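Local atomic coordinates of RagB/SusD family nutrient uptake outer membrane protein (Bacteroides thetaiotaomicron, PDB entry 7KV2), a protein that probably binds beta-glucans at the bacterial cell surface, as a SusD-family glycan-binding protein of the outer membrane. Residues Asn448-Arg453 and Thr470-Ser475; Ile76-Leu81 and Trp465-Thr470; Glu407-Ala412 and Asn430-Arg435; Asp80-Gly85 and Leu96-Glu101. All coordinates share one frame; numbering follows the deposited sequence.

How the contacts relate
Contacts 1, 3 and 4 meet carbon against carbon; in contact 2 a leucine methyl meets a carboxylate oxygen as well as an alanine methyl. Polar bonds run within the segments or out to third partners. Contacts 2, 3 and 4 are buried, although Leu431 at the edge of contact 3 is exposed; contact 1 is partly buried. Contacts 1 and 2 share Thr470 and both hold the end of helix 463-469, which faces helix 446-456 in one and the 76-81 loop in the other. That loop continues into contact 4, where Met98, Val83 and the Trp82 ring meet. Contact 3 pairs two helices and touches contact 1 through helix 446-456, but its centre lies about 29 Å from that of contact 4.

Contact 1: residues Asn448-Arg453 and Thr470-Ser475; sequences NIIEER and TGKAAS
Ile450 and Thr470 reach toward each other and meet methyl to methyl, Ile450 CD1 lying 3.6 Å from Thr470 CG2. Behind that tip, Ile450 CG1 is 4.0 Å from the same threonine methyl. With chi1 at -63° CG1 stands beside the backbone N and CG2 anti to it, which sends the two branches to different partners. The CG2 branch meets the aliphatic part of Lys472, whose CE lies 4.0 Å from it and whose CD is scarcely farther away. The lysine runs extended past the isoleucine and turns only at its end (chi4 -58°), which takes NZ away from the apolar patch to a salt bridge with Asp447, at the start of helix 446-456.

With an alanine in place of Ile450, both branches would be gone, and the Thr470 methyl and the lysine methylenes would probably lose their apolar partner, opening a gap beside Arg469 and Glu414, which also border this side chain. On the neighbouring side of the same helix, Ile449 packs against helix 405-417.

Between Thr470 and Lys472 the backbone turns sharply. Gly471, with positive phi, closes helix 463-469 in a Schellman motif, from which Lys472 N probably bonds back to Leu467 O. The whole is a capped helix end resting on a neighbouring helix, in keeping with the helical, TPR-related fold of the SusD family.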
# COMPACT_ATOMS: atom_id res chain seq x y z
N ASN A 448 4.50 -21.87 4.80
CA ASN A 448 3.30 -21.97 3.92
C ASN A 448 2.48 -20.67 4.01
O ASN A 448 1.97 -20.25 2.98
CB ASN A 448 2.44 -23.19 4.21
CG ASN A 448 2.98 -24.46 3.59
OD1 ASN A 448 4.00 -24.42 2.91
ND2 ASN A 448 2.31 -25.58 3.82
N ILE A 449 2.29 -20.11 5.20
CA ILE A 449 1.44 -18.90 5.39
C ILE A 449 2.15 -17.71 4.74
O ILE A 449 1.49 -16.95 3.99
CB ILE A 449 1.09 -18.69 6.86
CG1 ILE A 449 0.30 -19.87 7.40
CG2 ILE A 449 0.34 -17.38 7.05
CD1 ILE A 449 0.20 -19.91 8.90
N ILE A 450 3.45 -17.58 4.94
CA ILE A 450 4.26 -16.48 4.38
C ILE A 450 4.23 -16.59 2.85
O ILE A 450 4.06 -15.54 2.16
CB ILE A 450 5.67 -16.48 4.97
CG1 ILE A 450 5.63 -16.24 6.49
CG2 ILE A 450 6.53 -15.46 4.25
CD1 ILE A 450 4.97 -14.92 6.84
N GLU A 451 4.34 -17.80 2.32
CA GLU A 451 4.27 -17.99 0.85
C GLU A 451 2.85 -17.69 0.33
O GLU A 451 2.73 -17.21 -0.82
CB GLU A 451 4.85 -19.33 0.44
CG GLU A 451 4.86 -19.52 -1.06
CD GLU A 451 5.71 -18.58 -1.90
OE1 GLU A 451 6.44 -17.68 -1.37
OE2 GLU A 451 5.68 -18.78 -3.13
N GLU A 452 1.79 -17.96 1.11
CA GLU A 452 0.42 -17.65 0.64
C GLU A 452 0.28 -16.13 0.56
O GLU A 452 -0.30 -15.66 -0.41
CB GLU A 452 -0.66 -18.23 1.55
CG GLU A 452 -2.04 -18.23 0.92
CD GLU A 452 -2.20 -19.24 -0.20
OE1 GLU A 452 -1.47 -20.29 -0.17
OE2 GLU A 452 -2.97 -18.94 -1.14
N ARG A 453 0.83 -15.37 1.51
CA ARG A 453 0.86 -13.90 1.43
C ARG A 453 1.55 -13.48 0.13
O ARG A 453 1.08 -12.54 -0.54
CB ARG A 453 1.57 -13.29 2.64
CG ARG A 453 0.90 -13.55 3.97
CD ARG A 453 1.71 -12.99 5.13
NE ARG A 453 1.64 -11.53 5.13
CZ ARG A 453 0.70 -10.77 5.69
NH1 ARG A 453 -0.24 -11.27 6.48
NH2 ARG A 453 0.77 -9.47 5.49
N THR A 470 10.05 -11.56 9.08
CA THR A 470 10.15 -13.04 9.26
C THR A 470 11.60 -13.51 9.19
O THR A 470 11.82 -14.71 9.30
CB THR A 470 9.31 -13.78 8.21
OG1 THR A 470 9.82 -13.47 6.91
CG2 THR A 470 7.85 -13.43 8.32
N GLY A 471 12.55 -12.60 8.94
CA GLY A 471 13.99 -12.91 8.86
C GLY A 471 14.39 -13.54 7.53
O GLY A 471 15.46 -14.20 7.45
N LYS A 472 13.59 -13.37 6.49
CA LYS A 472 13.85 -14.10 5.22
C LYS A 472 14.57 -13.20 4.23
O LYS A 472 15.05 -13.72 3.24
CB LYS A 472 12.54 -14.61 4.64
CG LYS A 472 11.91 -15.77 5.40
CD LYS A 472 10.60 -16.22 4.73
CE LYS A 472 9.87 -17.26 5.54
NZ LYS A 472 10.74 -18.44 5.75
N ALA A 473 14.62 -11.89 4.46
CA ALA A 473 15.09 -10.89 3.47
C ALA A 473 16.53 -11.18 3.06
O ALA A 473 16.84 -11.04 1.87
CB ALA A 473 14.96 -9.50 4.02
N ALA A 474 17.43 -11.46 4.02
CA ALA A 474 18.86 -11.75 3.74
C ALA A 474 19.00 -12.95 2.80
O ALA A 474 19.90 -12.91 1.95
CB ALA A 474 19.64 -12.04 5.02
N SER A 475 18.21 -14.00 2.95
CA SER A 475 18.39 -15.19 2.09
C SER A 475 17.61 -15.07 0.77
O SER A 475 18.02 -15.71 -0.22
CB SER A 475 18.07 -16.42 2.87
OG SER A 475 16.73 -16.40 3.29

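Contact 2: residues Ile76-Leu81 and Trp465-Thr470; sequences IMADDL and WDLIRT
Leu467 points one branch of its side chain at the 76-81 loop, and CD1 is the atom that arrives. It lies 4.0 Å from Asp79 OD1, the leucine and aspartate side chains running at a slant to one another, and 4.4 Å from Ala78 CB, a loose apolar contact. The polar end of Asp79 is engaged at the helix itself, where OD2 forms a salt bridge with Arg463, so this carboxylate ties the loop to the preceding turn while its OD1 touches the leucine methyl.

Polar bonds bind the helix end together. Arg469 grips Asp466 side-on with two nitrogens, both on one oxygen: NE to Asp466 OD1 is 2.9 Å and fairly straight (155°), whereas NH2 to the same OD1 is 3.2 Å and more bent, arriving from well above the carboxylate plane. Arg453 takes the other oxygen, OD2, and Glu414 pairs with Arg469 NH1; arginines at both oxygens would probably keep Asp466 ionised. The threonine methyl, Thr470 CG2, lies 4.0 Å above one face of the guanidinium, toward its rim. With chi1 at 62°, Thr470 turns OG1 back toward the helix, where it donates to Asp466 O at 2.7 Å. The backbone Thr470 N reaches that carbonyl from the opposite face, 3.2 Å away.

Residues nearly 390 positions apart in sequence thus meet in the interior, joining a loop of the N-terminal starch-binding-associated family region to helix 463-469 of the SusD family region.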
# COMPACT_ATOMS: atom_id res chain seq x y z
N ILE A 76 9.30 -2.60 -5.04
CA ILE A 76 10.51 -2.56 -5.89
C ILE A 76 11.68 -3.15 -5.07
O ILE A 76 12.67 -3.57 -5.70
CB ILE A 76 10.81 -1.16 -6.46
CG1 ILE A 76 11.06 -0.12 -5.36
CG2 ILE A 76 9.71 -0.76 -7.43
CD1 ILE A 76 11.33 1.30 -5.81
N MET A 77 11.61 -3.16 -3.73
CA MET A 77 12.73 -3.68 -2.89
C MET A 77 12.58 -5.17 -2.60
O MET A 77 13.51 -5.81 -1.95
CB MET A 77 12.87 -2.87 -1.59
CG MET A 77 13.09 -1.41 -1.88
SD MET A 77 13.63 -0.45 -0.41
CE MET A 77 12.04 -0.12 0.37
N ALA A 78 11.51 -5.80 -3.11
CA ALA A 78 11.31 -7.25 -2.87
C ALA A 78 11.69 -8.05 -4.13
O ALA A 78 12.65 -7.67 -4.84
CB ALA A 78 9.87 -7.48 -2.43
N ASP A 79 10.92 -9.10 -4.46
CA ASP A 79 11.35 -10.16 -5.40
C ASP A 79 10.25 -10.42 -6.45
O ASP A 79 10.26 -11.52 -7.05
CB ASP A 79 11.73 -11.43 -4.64
CG ASP A 79 10.66 -11.99 -3.73
OD1 ASP A 79 9.83 -11.20 -3.24
OD2 ASP A 79 10.71 -13.20 -3.42
N ASP A 80 9.36 -9.45 -6.72
CA ASP A 80 8.15 -9.76 -7.55
C ASP A 80 8.10 -8.93 -8.83
O ASP A 80 7.57 -9.44 -9.85
CB ASP A 80 6.87 -9.51 -6.75
CG ASP A 80 6.65 -10.50 -5.64
OD1 ASP A 80 7.17 -11.62 -5.73
OD2 ASP A 80 6.01 -10.11 -4.65
N LEU A 81 8.62 -7.70 -8.78
CA LEU A 81 8.57 -6.72 -9.88
C LEU A 81 9.99 -6.32 -10.23
O LEU A 81 10.88 -6.39 -9.31
CB LEU A 81 7.80 -5.47 -9.43
CG LEU A 81 6.43 -5.69 -8.80
CD1 LEU A 81 5.84 -4.34 -8.37
CD2 LEU A 81 5.47 -6.37 -9.78
N TRP A 465 8.02 -5.97 3.56
CA TRP A 465 7.85 -5.97 5.04
C TRP A 465 7.74 -7.41 5.56
O TRP A 465 8.32 -7.69 6.64
CB TRP A 465 6.68 -5.08 5.47
CG TRP A 465 6.71 -3.75 4.79
CD1 TRP A 465 5.76 -3.27 3.92
CD2 TRP A 465 7.81 -2.83 4.73
NE1 TRP A 465 6.17 -2.08 3.38
CE2 TRP A 465 7.40 -1.76 3.89
CE3 TRP A 465 9.05 -2.72 5.39
CZ2 TRP A 465 8.21 -0.66 3.65
CZ3 TRP A 465 9.85 -1.64 5.14
CH2 TRP A 465 9.43 -0.63 4.28
N ASP A 466 7.04 -8.31 4.86
CA ASP A 466 6.92 -9.73 5.28
C ASP A 466 8.32 -10.39 5.31
O ASP A 466 8.62 -11.13 6.27
CB ASP A 466 5.90 -10.50 4.44
CG ASP A 466 4.45 -10.05 4.66
OD1 ASP A 466 4.16 -9.47 5.74
OD2 ASP A 466 3.64 -10.26 3.72
N LEU A 467 9.15 -10.17 4.29
CA LEU A 467 10.51 -10.75 4.22
C LEU A 467 11.33 -10.26 5.41
O LEU A 467 12.02 -11.09 6.05
CB LEU A 467 11.21 -10.35 2.91
CG LEU A 467 10.72 -11.13 1.70
CD1 LEU A 467 11.24 -10.52 0.43
CD2 LEU A 467 11.02 -12.63 1.83
N ILE A 468 11.27 -8.97 5.69
CA ILE A 468 12.14 -8.37 6.74
C ILE A 468 11.67 -8.95 8.08
O ILE A 468 12.53 -9.44 8.81
CB ILE A 468 12.14 -6.84 6.71
CG1 ILE A 468 12.85 -6.30 5.47
CG2 ILE A 468 12.77 -6.31 8.00
CD1 ILE A 468 12.75 -4.82 5.29
N ARG A 469 10.36 -8.89 8.40
CA ARG A 469 9.84 -9.20 9.77
C ARG A 469 9.99 -10.69 10.09
O ARG A 469 10.00 -11.01 11.31
CB ARG A 469 8.39 -8.76 9.95
CG ARG A 469 7.37 -9.62 9.23
CD ARG A 469 6.00 -8.96 9.25
NE ARG A 469 5.04 -9.74 8.49
CZ ARG A 469 4.55 -10.94 8.87
NH1 ARG A 469 4.86 -11.46 10.04
NH2 ARG A 469 3.69 -11.59 8.10
N THR A 470 10.05 -11.56 9.08
CA THR A 470 10.15 -13.04 9.26
C THR A 470 11.60 -13.51 9.19
O THR A 470 11.82 -14.71 9.30
CB THR A 470 9.31 -13.78 8.21
OG1 THR A 470 9.82 -13.47 6.91
CG2 THR A 470 7.85 -13.43 8.32

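Contact 3: residues Glu407-Ala412 and Asn430-Arg435; sequences ETLLNA and NLVHKR
Val432 fits beside Leu409 where helices 405-417 and 425-435, neighbours in the chain, pack as a steeply inclined antiparallel pair, the kind of helix pairing on which TPR-related folds are built. Over these segments the axes come within 9.6 Å and their directions differ by 136°. The valine and leucine side chains slide past each other in opposite directions, with Val432 CG2 3.9 Å from Leu409 CD1. Placed anti to the carbonyl carbon of its own residue, CG2 faces both leucines, and it also touches Leu410 CG at 4.1 Å. Leu431 crosses Leu409 at about a right angle; its CB rests 4.1 Å from Leu409 CD1 at the exposed margin of the pair.

Farther out, helix 446-456 lies against both partners. Its Glu452 OE1 is hydrogen-bonded to His433 ND1, and its Arg453 is held by Glu407 and by Asn411 OD1, which ties it to helix 405-417. A bound sodium ion, whose site includes Tyr405 of the same helix, is about 7 Å from the Leu409 side chain. The second leucine branch finishes the seam: Leu409 CD2 lies 4.1 Å from Leu431 CD1.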
# COMPACT_ATOMS: atom_id res chain seq x y z
N GLU A 407 -6.03 -10.80 4.08
CA GLU A 407 -4.96 -10.43 5.01
C GLU A 407 -5.39 -10.70 6.44
O GLU A 407 -4.53 -11.15 7.25
CB GLU A 407 -4.54 -8.98 4.84
CG GLU A 407 -3.23 -8.74 5.54
CD GLU A 407 -2.51 -7.43 5.31
OE1 GLU A 407 -3.07 -6.54 4.62
OE2 GLU A 407 -1.37 -7.31 5.88
N THR A 408 -6.66 -10.42 6.76
CA THR A 408 -7.21 -10.78 8.08
C THR A 408 -7.01 -12.28 8.33
O THR A 408 -6.55 -12.66 9.40
CB THR A 408 -8.70 -10.42 8.15
OG1 THR A 408 -8.91 -9.07 7.76
CG2 THR A 408 -9.24 -10.61 9.55
N LEU A 409 -7.44 -13.12 7.39
CA LEU A 409 -7.38 -14.60 7.52
C LEU A 409 -5.92 -15.07 7.66
O LEU A 409 -5.64 -15.92 8.55
CB LEU A 409 -8.07 -15.25 6.32
CG LEU A 409 -9.60 -15.14 6.21
CD1 LEU A 409 -10.06 -15.59 4.85
CD2 LEU A 409 -10.32 -15.95 7.28
N LEU A 410 -5.02 -14.56 6.83
CA LEU A 410 -3.60 -14.97 6.88
C LEU A 410 -2.96 -14.46 8.17
O LEU A 410 -2.13 -15.20 8.76
CB LEU A 410 -2.91 -14.49 5.61
CG LEU A 410 -3.40 -15.21 4.35
CD1 LEU A 410 -2.75 -14.68 3.07
CD2 LEU A 410 -3.15 -16.71 4.43
N ASN A 411 -3.27 -13.23 8.59
CA ASN A 411 -2.77 -12.67 9.89
C ASN A 411 -3.18 -13.62 11.05
O ASN A 411 -2.30 -13.98 11.87
CB ASN A 411 -3.35 -11.29 10.18
CG ASN A 411 -2.72 -10.12 9.44
OD1 ASN A 411 -1.74 -10.28 8.72
ND2 ASN A 411 -3.28 -8.94 9.64
N ALA A 412 -4.46 -14.01 11.09
CA ALA A 412 -5.00 -14.92 12.14
C ALA A 412 -4.28 -16.28 12.06
O ALA A 412 -3.81 -16.77 13.07
CB ALA A 412 -6.49 -15.06 12.01
N ASN A 430 -6.58 -22.05 4.19
CA ASN A 430 -7.11 -22.74 3.01
C ASN A 430 -8.32 -21.99 2.47
O ASN A 430 -8.61 -22.20 1.30
CB ASN A 430 -7.31 -24.24 3.28
CG ASN A 430 -5.95 -24.92 3.29
OD1 ASN A 430 -5.35 -25.13 2.23
ND2 ASN A 430 -5.44 -25.18 4.47
N LEU A 431 -8.97 -21.11 3.24
CA LEU A 431 -10.07 -20.29 2.66
C LEU A 431 -9.47 -19.40 1.55
O LEU A 431 -10.03 -19.34 0.44
CB LEU A 431 -10.73 -19.45 3.74
CG LEU A 431 -11.76 -20.17 4.62
CD1 LEU A 431 -12.22 -19.24 5.72
CD2 LEU A 431 -12.93 -20.66 3.80
N VAL A 432 -8.31 -18.85 1.84
CA VAL A 432 -7.54 -18.02 0.87
C VAL A 432 -6.98 -18.88 -0.27
O VAL A 432 -7.14 -18.49 -1.48
CB VAL A 432 -6.42 -17.23 1.58
CG1 VAL A 432 -5.58 -16.47 0.56
CG2 VAL A 432 -7.00 -16.27 2.61
N HIS A 433 -6.31 -19.99 0.04
CA HIS A 433 -5.69 -20.91 -0.96
C HIS A 433 -6.76 -21.39 -1.94
O HIS A 433 -6.55 -21.37 -3.19
CB HIS A 433 -4.99 -22.04 -0.16
CG HIS A 433 -4.04 -22.88 -0.94
ND1 HIS A 433 -2.74 -22.49 -1.16
CD2 HIS A 433 -4.19 -24.12 -1.49
CE1 HIS A 433 -2.11 -23.44 -1.82
NE2 HIS A 433 -2.98 -24.46 -2.07
N LYS A 434 -7.91 -21.79 -1.40
CA LYS A 434 -8.97 -22.42 -2.23
C LYS A 434 -9.77 -21.35 -2.96
O LYS A 434 -10.25 -21.65 -4.04
CB LYS A 434 -9.84 -23.36 -1.40
CG LYS A 434 -9.10 -24.63 -1.01
CD LYS A 434 -10.01 -25.80 -0.75
CE LYS A 434 -10.98 -25.49 0.36
NZ LYS A 434 -11.48 -26.73 1.00
N ARG A 435 -9.84 -20.12 -2.45
CA ARG A 435 -10.55 -19.04 -3.17
C ARG A 435 -9.84 -18.84 -4.52
O ARG A 435 -10.53 -18.62 -5.49
CB ARG A 435 -10.61 -17.74 -2.36
CG ARG A 435 -11.39 -16.64 -3.06
CD ARG A 435 -10.47 -15.77 -3.92
NE ARG A 435 -9.58 -14.93 -3.13
CZ ARG A 435 -9.87 -13.77 -2.54
NH1 ARG A 435 -11.08 -13.27 -2.57
NH2 ARG A 435 -8.93 -13.12 -1.85

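Contact 4: residues Asp80-Gly85 and Leu96-Glu101; sequences DLWVGG and LMMNFE
The indole of Trp82 receives Met98 at its edge: the methyl CE lies close to the ring plane, 3.7 Å from both Trp82 CE3 and Trp82 CZ3. Arg325 makes a cation-pi contact with the same indole. The other flat group, Phe100, has the carbonyl oxygen Met98 O 3.6 Å above the centre of one face of its ring, and Arg485 donates to that oxygen as well as touching the phenyl.

Phe100 belongs to the Schellman motif that ends helix 92-98, at its C-prime position (positive phi); Glu101 N bonds back to Leu96 O at 3.0 Å, and Phe100 N to Met97 O at 3.2 Å.

Met98 carries the contact with both its stem and its tip. Its CG is anti to the backbone N, and the bend at chi2 (-90°) swings the thioether end round to the indole. The stem, meanwhile, meets Val83, whose CG2 touches CB and CG of Met98, each at 3.6 Å. The loop at Val83 is fixed by Gln369, whose OE1 accepts from the backbone N of both Val83 and Gly84.

Just past the helix, Asn99 uses both ends of its amide: OD1 accepts from the backbone N of Thr486, and ND2 donates, almost in the amide plane, to Glu101 OE2 at 2.8 Å (N-H...O 160°), meeting that oxygen from above the carboxylate plane.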
# COMPACT_ATOMS: atom_id res chain seq x y z
N ASP A 80 9.36 -9.45 -6.72
CA ASP A 80 8.15 -9.76 -7.55
C ASP A 80 8.10 -8.93 -8.83
O ASP A 80 7.57 -9.44 -9.85
CB ASP A 80 6.87 -9.51 -6.75
CG ASP A 80 6.65 -10.50 -5.64
OD1 ASP A 80 7.17 -11.62 -5.73
OD2 ASP A 80 6.01 -10.11 -4.65
N LEU A 81 8.62 -7.70 -8.78
CA LEU A 81 8.57 -6.72 -9.88
C LEU A 81 9.99 -6.32 -10.23
O LEU A 81 10.88 -6.39 -9.31
CB LEU A 81 7.80 -5.47 -9.43
CG LEU A 81 6.43 -5.69 -8.80
CD1 LEU A 81 5.84 -4.34 -8.37
CD2 LEU A 81 5.47 -6.37 -9.78
N TRP A 82 10.17 -5.78 -11.41
CA TRP A 82 11.36 -4.97 -11.72
C TRP A 82 11.02 -3.48 -11.51
O TRP A 82 9.94 -3.15 -10.92
CB TRP A 82 11.86 -5.28 -13.14
CG TRP A 82 12.30 -6.71 -13.32
CD1 TRP A 82 11.82 -7.58 -14.25
CD2 TRP A 82 13.31 -7.43 -12.58
NE1 TRP A 82 12.44 -8.79 -14.15
CE2 TRP A 82 13.40 -8.71 -13.16
CE3 TRP A 82 14.21 -7.09 -11.56
CZ2 TRP A 82 14.28 -9.69 -12.68
CZ3 TRP A 82 15.12 -8.04 -11.11
CH2 TRP A 82 15.12 -9.34 -11.64
N VAL A 83 11.92 -2.58 -11.91
CA VAL A 83 11.73 -1.13 -11.68
C VAL A 83 11.31 -0.48 -13.00
O VAL A 83 10.34 0.30 -12.99
CB VAL A 83 12.98 -0.49 -11.06
CG1 VAL A 83 12.76 0.99 -10.85
CG2 VAL A 83 13.36 -1.18 -9.75
N GLY A 84 11.99 -0.81 -14.09
CA GLY A 84 11.62 -0.38 -15.44
C GLY A 84 11.95 1.09 -15.72
O GLY A 84 12.91 1.61 -15.14
N GLY A 85 11.14 1.73 -16.57
CA GLY A 85 11.42 3.07 -17.12
C GLY A 85 12.40 2.98 -18.27
O GLY A 85 12.68 1.85 -18.77
N LEU A 96 17.97 2.72 -7.22
CA LEU A 96 18.92 2.62 -6.10
C LEU A 96 18.30 1.87 -4.92
O LEU A 96 18.95 0.95 -4.38
CB LEU A 96 19.40 4.02 -5.70
CG LEU A 96 20.13 4.82 -6.78
CD1 LEU A 96 20.55 6.16 -6.18
CD2 LEU A 96 21.34 4.09 -7.31
N MET A 97 17.07 2.20 -4.51
CA MET A 97 16.41 1.50 -3.40
C MET A 97 16.33 -0.01 -3.70
O MET A 97 16.48 -0.83 -2.78
CB MET A 97 14.99 2.02 -3.22
CG MET A 97 14.93 3.42 -2.68
SD MET A 97 13.27 4.17 -2.97
CE MET A 97 12.26 3.07 -1.98
N MET A 98 15.97 -0.34 -4.94
CA MET A 98 15.75 -1.75 -5.34
C MET A 98 17.06 -2.54 -5.15
O MET A 98 16.99 -3.69 -4.72
CB MET A 98 15.28 -1.80 -6.80
CG MET A 98 15.23 -3.19 -7.36
SD MET A 98 16.77 -3.69 -8.17
CE MET A 98 16.26 -4.98 -9.30
N ASN A 99 18.19 -1.92 -5.47
CA ASN A 99 19.53 -2.56 -5.39
C ASN A 99 20.22 -2.25 -4.05
O ASN A 99 21.45 -2.46 -3.97
CB ASN A 99 20.35 -2.15 -6.61
CG ASN A 99 21.52 -3.07 -6.85
OD1 ASN A 99 21.43 -4.26 -6.54
ND2 ASN A 99 22.62 -2.52 -7.36
N PHE A 100 19.49 -1.81 -3.04
CA PHE A 100 19.97 -1.57 -1.65
C PHE A 100 21.20 -0.64 -1.66
O PHE A 100 22.11 -0.86 -0.84
CB PHE A 100 20.27 -2.91 -0.96
CG PHE A 100 19.17 -3.92 -1.13
CD1 PHE A 100 17.85 -3.56 -0.89
CD2 PHE A 100 19.42 -5.20 -1.59
CE1 PHE A 100 16.81 -4.46 -1.10
CE2 PHE A 100 18.38 -6.10 -1.80
CZ PHE A 100 17.08 -5.73 -1.56
N GLU A 101 21.20 0.38 -2.52
CA GLU A 101 22.30 1.38 -2.67
C GLU A 101 21.72 2.81 -2.70
O GLU A 101 22.27 3.70 -3.38
CB GLU A 101 23.13 0.99 -3.89
CG GLU A 101 22.42 1.06 -5.22
CD GLU A 101 23.32 0.87 -6.43
OE1 GLU A 101 24.45 1.40 -6.39
OE2 GLU A 101 22.89 0.24 -7.42